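Long-range contacts in maleylacetate reductase (Agrobacterium tumefaciens, PDB 3HL0), which catalyses the NADH-dependent reduction of maleylacetate to 3-oxoadipate, probably in the breakdown of gamma-resorcylate: residues G123-T127 against V150-D154; A155-L161 against H213-E219; E196-M201 against Y223-C228; L205-R209 against F296-G301. All coordinates share one frame. Where two conformers were deposited one is given. Residue numbers count along the deposited sequence, not the author numbering.

Contact 1: G123-T127 against V150-D154. With NAD (nicotinamide-adenine-dinucleotide), chain D.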
# COMPACT_ATOMS: atom_id res chain seq x y z
N GLY A 123 -13.91 2.33 9.10
CA GLY A 123 -14.89 2.96 10.00
C GLY A 123 -14.72 4.45 10.26
O GLY A 123 -15.50 5.01 11.02
N SER A 124 -13.71 5.08 9.63
CA SER A 124 -13.46 6.55 9.84
C SER A 124 -14.68 7.40 9.51
O SER A 124 -14.85 8.51 10.07
CB SER A 124 -12.33 6.97 8.90
OG SER A 124 -11.93 8.32 9.15
N GLU A 125 -15.50 6.91 8.58
CA GLU A 125 -16.69 7.64 8.11
C GLU A 125 -17.69 8.05 9.21
O GLU A 125 -18.51 8.97 8.99
CB GLU A 125 -17.41 6.86 7.02
CG GLU A 125 -17.94 5.52 7.52
CD GLU A 125 -16.95 4.34 7.40
OE1 GLU A 125 -15.73 4.53 7.20
OE2 GLU A 125 -17.43 3.19 7.51
N VAL A 126 -17.63 7.37 10.37
CA VAL A 126 -18.52 7.72 11.49
C VAL A 126 -17.75 8.07 12.76
O VAL A 126 -18.24 7.90 13.90
CB VAL A 126 -19.58 6.61 11.80
CG1 VAL A 126 -20.68 6.58 10.70
CG2 VAL A 126 -18.89 5.26 11.95
N THR A 127 -16.55 8.62 12.58
CA THR A 127 -15.82 9.14 13.72
C THR A 127 -15.46 10.60 13.53
O THR A 127 -15.33 11.09 12.39
CB THR A 127 -14.48 8.38 14.02
OG1 THR A 127 -13.43 8.94 13.21
CG2 THR A 127 -14.60 6.89 13.83
N VAL A 150 -22.96 12.67 5.99
CA VAL A 150 -23.74 11.62 5.37
C VAL A 150 -22.81 10.45 5.02
O VAL A 150 -21.70 10.70 4.56
CB VAL A 150 -24.44 12.13 4.07
CG1 VAL A 150 -25.17 11.01 3.37
CG2 VAL A 150 -25.39 13.31 4.36
N VAL A 151 -23.24 9.22 5.24
CA VAL A 151 -22.44 8.08 4.80
C VAL A 151 -23.34 7.21 3.94
O VAL A 151 -24.50 6.96 4.31
CB VAL A 151 -22.00 7.25 6.02
CG1 VAL A 151 -21.17 6.05 5.58
CG2 VAL A 151 -21.22 8.10 7.00
N ILE A 152 -22.84 6.82 2.76
CA ILE A 152 -23.58 5.93 1.85
C ILE A 152 -22.81 4.62 1.81
O ILE A 152 -21.70 4.55 1.28
CB ILE A 152 -23.69 6.56 0.43
CG1 ILE A 152 -24.47 7.86 0.54
CG2 ILE A 152 -24.37 5.61 -0.55
CD1 ILE A 152 -24.58 8.57 -0.84
N TYR A 153 -23.41 3.58 2.36
CA TYR A 153 -22.80 2.26 2.36
C TYR A 153 -23.38 1.42 1.23
O TYR A 153 -24.57 1.03 1.25
CB TYR A 153 -23.09 1.52 3.67
CG TYR A 153 -22.25 1.96 4.85
CD1 TYR A 153 -20.87 1.70 4.87
CD2 TYR A 153 -22.84 2.59 5.95
CE1 TYR A 153 -20.08 2.08 5.99
CE2 TYR A 153 -22.09 2.96 7.03
CZ TYR A 153 -20.72 2.70 7.07
OH TYR A 153 -20.01 3.08 8.15
N ASP A 154 -22.52 1.12 0.26
CA ASP A 154 -22.93 0.35 -0.92
C ASP A 154 -22.03 -0.88 -1.05
O ASP A 154 -20.90 -0.76 -1.53
CB ASP A 154 -22.82 1.23 -2.16
CG ASP A 154 -23.26 0.50 -3.44
OD1 ASP A 154 -23.47 -0.72 -3.42
OD2 ASP A 154 -23.48 1.21 -4.45
PA NAD D . -6.58 2.94 2.80
O1A NAD D . -7.69 3.93 2.76
O2A NAD D . -5.21 3.44 3.08
O5B NAD D . -6.68 2.02 1.50
C5B NAD D . -5.57 1.18 1.17
C4B NAD D . -5.60 0.97 -0.34
O4B NAD D . -6.74 0.17 -0.67
C3B NAD D . -5.70 2.29 -1.11
O3B NAD D . -4.82 2.32 -2.25
C2B NAD D . -7.15 2.29 -1.54
O2B NAD D . -7.39 3.02 -2.73
C1B NAD D . -7.45 0.79 -1.73
N9A NAD D . -8.89 0.46 -1.61
C8A NAD D . -9.74 0.81 -0.58
N7A NAD D . -10.97 0.30 -0.84
C5A NAD D . -10.93 -0.37 -2.04
C6A NAD D . -11.90 -1.05 -2.77
N6A NAD D . -13.10 -1.44 -2.26
N1A NAD D . -11.49 -1.60 -3.98
C2A NAD D . -10.19 -1.49 -4.42
N3A NAD D . -9.23 -0.83 -3.70
C4A NAD D . -9.61 -0.27 -2.51
O3 NAD D . -6.82 1.84 3.98
PN NAD D . -7.73 1.91 5.32
O1N NAD D . -7.21 0.80 6.18
O2N NAD D . -9.12 1.90 4.86
O5D NAD D . -7.38 3.30 6.02
C5D NAD D . -6.19 3.49 6.77
C4D NAD D . -6.10 4.98 7.10
O4D NAD D . -7.31 5.37 7.75
C3D NAD D . -4.98 5.23 8.10
O3D NAD D . -4.44 6.54 7.83
C2D NAD D . -5.70 5.21 9.43
O2D NAD D . -5.03 5.91 10.48
C1D NAD D . -7.02 5.86 9.05
N1N NAD D . -8.12 5.53 9.95
C2N NAD D . -8.71 6.58 10.60
C3N NAD D . -9.75 6.32 11.46
C7N NAD D . -10.34 7.52 12.08
O7N NAD D . -11.41 7.28 12.85
N7N NAD D . -9.82 8.76 11.87
C4N NAD D . -10.27 4.99 11.68
C5N NAD D . -9.64 3.94 11.01
C6N NAD D . -8.56 4.22 10.16
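This contact belongs to the dinucleotide-binding half of an iron-containing alcohol dehydrogenase fold. Strand 150-153 is part of the parallel sheet, between strands 15-17 and 113-118. The 123-127 loop follows strand 113-118 and holds a short 3-10 turn at Ser124 and Glu125. Two backbone bonds shape the turn: Val126 N to Gly123 O at 3.2 Å, and Thr127 N to Ser124 O at 3.0 Å. Lys104 NZ also bonds the carbonyls of Ser124 and Thr127.

The polar link between the segments is one short hydrogen bond. Tyr153 OH donates to Glu125 OE2 at 2.7 Å, and the carboxylate oxygen lies near the plane of the ring. This joins two buried polar side chains.

The apolar part centres on Val151. Val151 CG2 lies 4.0 Å from Val126 CG1 and 3.5 Å from Glu125 O. Val151 CG1 lies 3.8 Å from Glu125 CG, so the aliphatic part of the glutamate also packs here. Ile15 and Pro118 also touch Val151 and Tyr153, while Trp226 of helix 215-234 meets the Tyr153 ring.

The loop also faces the cofactor. Ser124 and Thr127 do not touch the strand segment but line the NAD pocket at the nicotinamide end. Ser124 OG lies 3.4 Å from NAD C7N, and Thr127 OG1 donates a hydrogen bond to the carboxamide oxygen, NAD O7N, at 2.6 Å.

Contact 2: A155-L161 against H213-E219. With NAD (nicotinamide-adenine-dinucleotide), chain D.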
# COMPACT_ATOMS: atom_id res chain seq x y z
N ALA A 155 -22.51 -2.03 -0.58
CA ALA A 155 -21.63 -3.21 -0.50
C ALA A 155 -21.13 -3.62 -1.91
O ALA A 155 -20.10 -4.29 -2.01
CB ALA A 155 -22.31 -4.34 0.18
N GLU A 156 -21.80 -3.21 -2.98
CA GLU A 156 -21.29 -3.54 -4.34
C GLU A 156 -19.88 -2.98 -4.57
O GLU A 156 -19.09 -3.57 -5.34
CB GLU A 156 -22.28 -3.09 -5.43
CG GLU A 156 -23.58 -3.88 -5.37
CD GLU A 156 -24.65 -3.44 -6.38
OE1 GLU A 156 -24.48 -2.43 -7.11
OE2 GLU A 156 -25.68 -4.13 -6.42
N LEU A 157 -19.56 -1.84 -3.93
CA LEU A 157 -18.29 -1.16 -4.09
C LEU A 157 -17.15 -1.87 -3.34
O LEU A 157 -15.99 -1.55 -3.53
CB LEU A 157 -18.40 0.29 -3.63
CG LEU A 157 -19.50 1.07 -4.34
CD1 LEU A 157 -19.29 2.52 -3.97
CD2 LEU A 157 -19.48 0.86 -5.85
N THR A 158 -17.52 -2.83 -2.51
CA THR A 158 -16.54 -3.63 -1.78
C THR A 158 -16.25 -4.98 -2.39
O THR A 158 -15.36 -5.69 -1.92
CB THR A 158 -16.92 -3.84 -0.31
OG1 THR A 158 -18.08 -4.64 -0.22
CG2 THR A 158 -17.09 -2.48 0.42
N LEU A 159 -16.96 -5.36 -3.45
CA LEU A 159 -16.74 -6.67 -4.06
C LEU A 159 -15.28 -6.73 -4.54
O LEU A 159 -14.65 -7.81 -4.48
CB LEU A 159 -17.69 -6.95 -5.23
CG LEU A 159 -19.19 -7.11 -4.85
CD1 LEU A 159 -20.07 -7.00 -6.09
CD2 LEU A 159 -19.48 -8.40 -4.15
N GLY A 160 -14.77 -5.57 -4.97
CA GLY A 160 -13.42 -5.49 -5.52
C GLY A 160 -12.32 -5.25 -4.51
O GLY A 160 -11.13 -5.07 -4.88
N LEU A 161 -12.67 -5.26 -3.22
CA LEU A 161 -11.64 -5.03 -2.20
C LEU A 161 -10.83 -6.32 -2.11
O LEU A 161 -11.37 -7.39 -1.86
CB LEU A 161 -12.30 -4.66 -0.87
CG LEU A 161 -11.36 -4.34 0.31
CD1 LEU A 161 -10.50 -3.08 0.07
CD2 LEU A 161 -12.20 -4.24 1.65
N HIS A 213 -16.67 -12.14 -4.06
CA HIS A 213 -17.77 -11.64 -4.89
C HIS A 213 -19.16 -11.91 -4.27
O HIS A 213 -20.17 -11.53 -4.89
CB HIS A 213 -17.73 -12.45 -6.20
CG HIS A 213 -17.80 -13.94 -5.96
ND1 HIS A 213 -16.70 -14.69 -5.57
CD2 HIS A 213 -18.86 -14.80 -5.96
CE1 HIS A 213 -17.07 -15.95 -5.40
NE2 HIS A 213 -18.37 -16.03 -5.62
N ASP A 214 -19.22 -12.56 -3.11
CA ASP A 214 -20.51 -12.91 -2.44
C ASP A 214 -21.10 -11.63 -1.82
O ASP A 214 -20.56 -11.10 -0.83
CB ASP A 214 -20.22 -13.96 -1.37
CG ASP A 214 -21.47 -14.42 -0.58
OD1 ASP A 214 -22.33 -13.61 -0.21
OD2 ASP A 214 -21.53 -15.62 -0.26
N ILE A 215 -22.18 -11.13 -2.40
CA ILE A 215 -22.70 -9.82 -2.01
C ILE A 215 -23.30 -9.91 -0.62
O ILE A 215 -23.18 -8.94 0.14
CB ILE A 215 -23.70 -9.21 -3.05
CG1 ILE A 215 -24.06 -7.76 -2.69
CG2 ILE A 215 -24.91 -10.11 -3.15
CD1 ILE A 215 -22.94 -6.77 -2.74
N GLY A 216 -23.89 -11.05 -0.26
CA GLY A 216 -24.47 -11.22 1.09
C GLY A 216 -23.41 -11.11 2.17
O GLY A 216 -23.58 -10.40 3.17
N ALA A 217 -22.30 -11.81 1.96
CA ALA A 217 -21.20 -11.72 2.94
C ALA A 217 -20.60 -10.31 2.98
O ALA A 217 -20.24 -9.81 4.07
CB ALA A 217 -20.13 -12.77 2.62
N ARG A 218 -20.44 -9.67 1.82
CA ARG A 218 -19.97 -8.29 1.77
C ARG A 218 -20.92 -7.33 2.51
O ARG A 218 -20.46 -6.45 3.21
CB ARG A 218 -19.72 -7.80 0.33
CG ARG A 218 -18.49 -8.47 -0.35
CD ARG A 218 -17.17 -8.09 0.32
NE ARG A 218 -16.08 -8.51 -0.57
CZ ARG A 218 -14.80 -8.22 -0.39
NH1 ARG A 218 -14.39 -7.56 0.69
NH2 ARG A 218 -13.93 -8.60 -1.33
N GLU A 219 -22.23 -7.53 2.35
CA GLU A 219 -23.17 -6.68 3.07
C GLU A 219 -22.98 -6.81 4.57
O GLU A 219 -22.96 -5.79 5.30
CB GLU A 219 -24.62 -7.04 2.65
CG GLU A 219 -24.92 -6.57 1.23
CD GLU A 219 -26.34 -6.95 0.82
OE1 GLU A 219 -26.87 -7.93 1.37
OE2 GLU A 219 -26.91 -6.25 -0.02
PA NAD D . -6.58 2.94 2.80
O1A NAD D . -7.69 3.93 2.76
O2A NAD D . -5.21 3.44 3.08
O5B NAD D . -6.68 2.02 1.50
C5B NAD D . -5.57 1.18 1.17
C4B NAD D . -5.60 0.97 -0.34
O4B NAD D . -6.74 0.17 -0.67
C3B NAD D . -5.70 2.29 -1.11
O3B NAD D . -4.82 2.32 -2.25
C2B NAD D . -7.15 2.29 -1.54
O2B NAD D . -7.39 3.02 -2.73
C1B NAD D . -7.45 0.79 -1.73
N9A NAD D . -8.89 0.46 -1.61
C8A NAD D . -9.74 0.81 -0.58
N7A NAD D . -10.97 0.30 -0.84
C5A NAD D . -10.93 -0.37 -2.04
C6A NAD D . -11.90 -1.05 -2.77
N6A NAD D . -13.10 -1.44 -2.26
N1A NAD D . -11.49 -1.60 -3.98
C2A NAD D . -10.19 -1.49 -4.42
N3A NAD D . -9.23 -0.83 -3.70
C4A NAD D . -9.61 -0.27 -2.51
O3 NAD D . -6.82 1.84 3.98
PN NAD D . -7.73 1.91 5.32
O1N NAD D . -7.21 0.80 6.18
O2N NAD D . -9.12 1.90 4.86
O5D NAD D . -7.38 3.30 6.02
C5D NAD D . -6.19 3.49 6.77
C4D NAD D . -6.10 4.98 7.10
O4D NAD D . -7.31 5.37 7.75
C3D NAD D . -4.98 5.23 8.10
O3D NAD D . -4.44 6.54 7.83
C2D NAD D . -5.70 5.21 9.43
O2D NAD D . -5.03 5.91 10.48
C1D NAD D . -7.02 5.86 9.05
N1N NAD D . -8.12 5.53 9.95
C2N NAD D . -8.71 6.58 10.60
C3N NAD D . -9.75 6.32 11.46
C7N NAD D . -10.34 7.52 12.08
O7N NAD D . -11.41 7.28 12.85
N7N NAD D . -9.82 8.76 11.87
C4N NAD D . -10.27 4.99 11.68
C5N NAD D . -9.64 3.94 11.01
C6N NAD D . -8.56 4.22 10.16
O HOH W 1 -18.10 -5.45 2.35
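Arg218 NH2 donates to Leu161 O at 2.9 Å and, weakly, to Leu159 O at 3.3 Å. Thr158 O lies over one face of the guanidinium, 3.0 Å from Arg218 CZ. The guanidinium thus meets three carbonyls of the type I turn 158-161. Thr158 OG1 donates to Ala155 O at 2.7 Å. Water 1 donates to Thr158 OG1 and Arg218 O, each at 2.7 Å, and bridges the segments. Asp214 N-caps the helix, with Asp214 OD1 accepting from Ala217 N at 2.8 Å.

Ile215 CD1 packs 3.9 Å from Ala155 CB and 4.1 Å from Leu159 CD2. Ala155 CB also meets Glu219 CG at 3.6 Å.

Segment 155-161 borders the adenine end of the NAD pocket. NAD N6A donates a weak hydrogen bond to Leu157 O at 3.2 Å, and Leu161 CD1 lies 3.5 Å from NAD C5A. The contact joins the link between strand 150-153 and helix 163-180 to the start of helix 215-234, whose Ala217 and Arg218 also touch helix 188-210.

Contact 3: E196-M201 against Y223-C228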
# COMPACT_ATOMS: atom_id res chain seq x y z
N GLU A 196 -22.60 -6.75 18.42
CA GLU A 196 -23.23 -7.04 17.13
C GLU A 196 -22.22 -6.85 15.98
O GLU A 196 -22.23 -7.67 15.05
CB GLU A 196 -24.46 -6.16 16.95
CG GLU A 196 -25.12 -6.31 15.59
CD GLU A 196 -25.87 -7.62 15.36
OE1 GLU A 196 -25.81 -8.59 16.16
OE2 GLU A 196 -26.52 -7.66 14.30
N GLY A 197 -21.39 -5.80 16.03
CA GLY A 197 -20.34 -5.59 15.03
C GLY A 197 -19.36 -6.75 15.01
O GLY A 197 -19.00 -7.24 13.93
N LEU A 198 -18.92 -7.19 16.18
CA LEU A 198 -18.05 -8.40 16.25
C LEU A 198 -18.72 -9.63 15.67
O LEU A 198 -18.08 -10.39 14.92
CB LEU A 198 -17.64 -8.64 17.71
CG LEU A 198 -16.66 -7.58 18.27
CD1 LEU A 198 -16.66 -7.58 19.81
CD2 LEU A 198 -15.22 -7.84 17.72
N ARG A 199 -19.99 -9.86 16.00
CA ARG A 199 -20.70 -11.03 15.50
C ARG A 199 -20.81 -11.01 13.96
O ARG A 199 -20.67 -12.05 13.29
CB ARG A 199 -22.09 -11.11 16.16
CG ARG A 199 -22.79 -12.37 15.85
CD ARG A 199 -24.34 -12.21 15.91
NE ARG A 199 -24.78 -11.16 14.98
CZ ARG A 199 -24.92 -11.31 13.67
NH1 ARG A 199 -25.30 -10.29 12.91
NH2 ARG A 199 -24.67 -12.50 13.10
N ALA A 200 -21.02 -9.82 13.39
CA ALA A 200 -21.11 -9.64 11.95
C ALA A 200 -19.75 -9.92 11.29
O ALA A 200 -19.71 -10.65 10.29
CB ALA A 200 -21.62 -8.26 11.60
N MSE A 201 -18.67 -9.39 11.86
CA MSE A 201 -17.36 -9.57 11.22
C MSE A 201 -16.92 -11.04 11.33
O MSE A 201 -16.34 -11.57 10.38
CB MSE A 201 -16.31 -8.64 11.83
CG MSE A 201 -16.71 -7.16 11.95
SE MSE A 201 -17.21 -6.32 10.25
CE MSE A 201 -15.90 -7.31 9.18
N TYR A 223 -21.88 -3.84 7.16
CA TYR A 223 -22.74 -3.54 8.29
C TYR A 223 -21.92 -3.64 9.59
O TYR A 223 -22.01 -2.75 10.44
CB TYR A 223 -23.86 -4.55 8.28
CG TYR A 223 -24.63 -4.74 9.57
CD1 TYR A 223 -25.51 -3.74 10.01
CD2 TYR A 223 -24.49 -5.90 10.31
CE1 TYR A 223 -26.24 -3.93 11.21
CE2 TYR A 223 -25.21 -6.12 11.49
CZ TYR A 223 -26.09 -5.11 11.91
OH TYR A 223 -26.83 -5.31 13.05
N GLY A 224 -21.13 -4.71 9.74
CA GLY A 224 -20.30 -4.84 10.94
C GLY A 224 -19.34 -3.66 11.04
O GLY A 224 -19.13 -3.11 12.13
N ALA A 225 -18.73 -3.27 9.92
CA ALA A 225 -17.77 -2.17 9.92
C ALA A 225 -18.38 -0.84 10.37
O ALA A 225 -17.78 -0.04 11.12
CB ALA A 225 -17.11 -2.04 8.51
N TRP A 226 -19.62 -0.63 9.96
CA TRP A 226 -20.37 0.54 10.41
C TRP A 226 -20.57 0.56 11.92
O TRP A 226 -20.29 1.58 12.57
CB TRP A 226 -21.72 0.57 9.67
CG TRP A 226 -22.70 1.54 10.25
CD1 TRP A 226 -22.50 2.87 10.52
CD2 TRP A 226 -24.06 1.24 10.60
NE1 TRP A 226 -23.70 3.41 11.04
CE2 TRP A 226 -24.65 2.43 11.07
CE3 TRP A 226 -24.83 0.07 10.54
CZ2 TRP A 226 -25.99 2.47 11.48
CZ3 TRP A 226 -26.16 0.11 10.96
CH2 TRP A 226 -26.71 1.29 11.44
N LEU A 227 -21.00 -0.56 12.48
CA LEU A 227 -21.20 -0.60 13.94
C LEU A 227 -19.86 -0.43 14.66
O LEU A 227 -19.78 0.25 15.68
CB LEU A 227 -21.85 -1.93 14.34
CG LEU A 227 -23.28 -2.07 13.79
CD1 LEU A 227 -23.80 -3.43 14.21
CD2 LEU A 227 -24.18 -0.97 14.31
N CYS A 228 -18.80 -1.08 14.14
CA CYS A 228 -17.50 -0.96 14.79
C CYS A 228 -16.97 0.47 14.72
O CYS A 228 -16.41 0.98 15.70
CB CYS A 228 -16.50 -1.92 14.09
SG CYS A 228 -16.83 -3.68 14.43
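This is a close, buried packing of helix 188-210 against helix 215-234, which run roughly antiparallel. The segment axes approach to 7.9 Å, with 152° between their directions. Two glycines make this possible. Gly197 CA and Gly224 CA are 4.2 Å apart, and Gly197 CA is 4.0 Å from Gly224 O. A CB on Gly197 would clash with Cys228 SG; one on Gly224 would clash with Met201 SE.

These two consecutive helices belong to the all-helical C-terminal half of the iron-containing alcohol dehydrogenase fold. Helix 163-180 packs beside them through Met174 and Ala177.

Around the glycines, Met201, modelled as selenomethionine, puts Met201 SE 3.4 Å from Ala225 N. Ala200 CB lies 3.7 Å from Gly224 CA and 3.9 Å from Tyr223 CD2. Leu227 CD1 reaches Glu196 CG at 3.5 Å. At the more exposed edge, Tyr223 OH donates to Glu196 OE2 at 2.7 Å. The same carboxylate forms a salt bridge with Arg199, where Arg199 NE donates to Glu196 OE1 at 3.0 Å.

Contact 4: L205-R209 against F296-G301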
# COMPACT_ATOMS: atom_id res chain seq x y z
N LEU A 205 -16.28 -12.43 7.59
CA LEU A 205 -14.92 -12.43 7.00
C LEU A 205 -14.47 -13.80 6.46
O LEU A 205 -13.89 -13.79 5.39
CB LEU A 205 -13.89 -11.87 8.01
CG LEU A 205 -14.12 -10.37 8.27
CD1 LEU A 205 -13.26 -9.90 9.48
CD2 LEU A 205 -13.83 -9.48 7.03
N PRO A 206 -14.75 -14.93 7.14
CA PRO A 206 -14.35 -16.24 6.56
C PRO A 206 -15.04 -16.53 5.24
O PRO A 206 -14.43 -17.17 4.34
CB PRO A 206 -14.79 -17.25 7.62
CG PRO A 206 -14.74 -16.45 8.92
CD PRO A 206 -15.32 -15.11 8.50
N VAL A 207 -16.29 -16.07 5.10
CA VAL A 207 -17.03 -16.20 3.84
C VAL A 207 -16.49 -15.32 2.74
O VAL A 207 -16.27 -15.78 1.59
CB VAL A 207 -18.54 -15.96 4.03
CG1 VAL A 207 -19.31 -16.16 2.67
CG2 VAL A 207 -19.06 -16.95 5.08
N VAL A 208 -16.21 -14.07 3.08
CA VAL A 208 -15.56 -13.14 2.14
C VAL A 208 -14.21 -13.69 1.62
O VAL A 208 -13.89 -13.53 0.43
CB VAL A 208 -15.39 -11.72 2.79
CG1 VAL A 208 -14.50 -10.84 1.92
CG2 VAL A 208 -16.77 -11.10 2.96
N ARG A 209 -13.45 -14.37 2.49
CA ARG A 209 -12.12 -14.87 2.11
C ARG A 209 -12.28 -15.87 0.95
O ARG A 209 -11.53 -15.79 -0.05
CB ARG A 209 -11.43 -15.53 3.27
CG ARG A 209 -9.98 -15.84 2.94
CD ARG A 209 -9.39 -16.76 3.98
NE ARG A 209 -8.04 -17.07 3.54
CZ ARG A 209 -7.18 -17.87 4.18
NH1 ARG A 209 -7.52 -18.45 5.32
NH2 ARG A 209 -5.96 -18.07 3.68
N PHE A 296 -8.88 -17.06 15.20
CA PHE A 296 -9.75 -16.53 14.15
C PHE A 296 -8.94 -15.85 13.04
O PHE A 296 -9.20 -16.06 11.86
CB PHE A 296 -10.77 -15.55 14.78
CG PHE A 296 -11.64 -14.86 13.78
CD1 PHE A 296 -12.66 -15.55 13.09
CD2 PHE A 296 -11.42 -13.53 13.47
CE1 PHE A 296 -13.45 -14.89 12.15
CE2 PHE A 296 -12.20 -12.88 12.52
CZ PHE A 296 -13.22 -13.54 11.86
N ALA A 297 -7.93 -15.06 13.41
CA ALA A 297 -7.08 -14.39 12.45
C ALA A 297 -6.37 -15.42 11.57
O ALA A 297 -6.18 -15.19 10.38
CB ALA A 297 -6.05 -13.49 13.18
N ALA A 298 -6.01 -16.56 12.17
CA ALA A 298 -5.33 -17.60 11.40
C ALA A 298 -6.30 -18.20 10.38
O ALA A 298 -5.86 -18.48 9.26
CB ALA A 298 -4.76 -18.69 12.34
N ARG A 299 -7.59 -18.37 10.74
CA ARG A 299 -8.61 -18.83 9.76
C ARG A 299 -8.69 -17.86 8.58
O ARG A 299 -9.07 -18.25 7.47
CB ARG A 299 -10.01 -19.00 10.40
CG ARG A 299 -10.18 -20.11 11.46
CD ARG A 299 -11.60 -20.03 12.09
NE ARG A 299 -12.63 -20.11 11.03
CZ ARG A 299 -13.84 -19.55 11.08
NH1 ARG A 299 -14.23 -18.82 12.13
NH2 ARG A 299 -14.66 -19.73 10.05
N LEU A 300 -8.39 -16.58 8.79
CA LEU A 300 -8.50 -15.61 7.71
C LEU A 300 -7.22 -15.49 6.90
O LEU A 300 -7.18 -14.82 5.87
CB LEU A 300 -8.83 -14.20 8.26
CG LEU A 300 -10.03 -14.08 9.18
CD1 LEU A 300 -10.18 -12.60 9.52
CD2 LEU A 300 -11.33 -14.63 8.51
N GLY A 301 -6.16 -16.12 7.40
CA GLY A 301 -4.83 -15.98 6.80
C GLY A 301 -4.17 -14.61 6.98
O GLY A 301 -3.34 -14.20 6.17
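Arg209, Leu300 and Pro206 have the most surface buried here. They join helix 188-210, near its C-terminal end, to the last turn of helix 289-300.

Arg209 extends its side chain to the end of the other helix. Arg209 NH1 donates to Arg299 O at 2.7 Å, with the acceptor near the guanidinium plane. Leu300 O and Gly301 N lie over one guanidinium face. Leu300 O is 3.4 Å from Arg209 NE, but the angle is too poor for a hydrogen bond. Gly301 leaves little bulk here: a CB would clash with Arg209 NH2.

Leu300 fills the space between the helices. Leu300 CD2 lies 3.8 Å from Leu205 CB, 3.7 Å from Pro206 N and 3.9 Å from Pro206 CG. Met167 of helix 163-180 also touches Leu300.

Pro206 sits at a kink, where its nitrogen has no bond to the turn before. Its ring meets Phe296 and Arg299. Pro206 CG is 3.8 Å from Phe296 CE1, and Pro206 CB is 3.5 Å from Arg299 NH2. Pro206 CG lies over a face of the Arg299 guanidinium.

The segment axes run at 16° to each other and approach to 10.0 Å. Helix 289-300 ends in a Schellman motif: Gly301 takes a positive phi of 71°, and Gly301 N bonds to Ala298 O at 3.0 Å. The arrangement is a near-parallel helix pair of the C-terminal helical domain, closed by a glycine-terminated helix end.

Contacts 1 and 3 are buried; contacts 2 and 4 are only partly so. Contacts 1 and 2 follow one another along the chain and touch opposite ends of NAD. Contact 1 reaches the nicotinamide and contact 2 the adenine. Contacts 3 and 4 pair helices and share helix 188-210; contact 2 ties helix 215-234 to a loop; contact 1 joins a loop to a strand. Trp226 packs on Tyr153 and so links contacts 1 and 3. Ala217 and Arg218 meet Val207 and Val208 between contacts 2 and 4. Both buried contacts use a tyrosine-to-glutamate bond. Both partly buried ones use an arginine that donates to the backbone: two carbonyls in contact 2, one of them weakly, and one in contact 4.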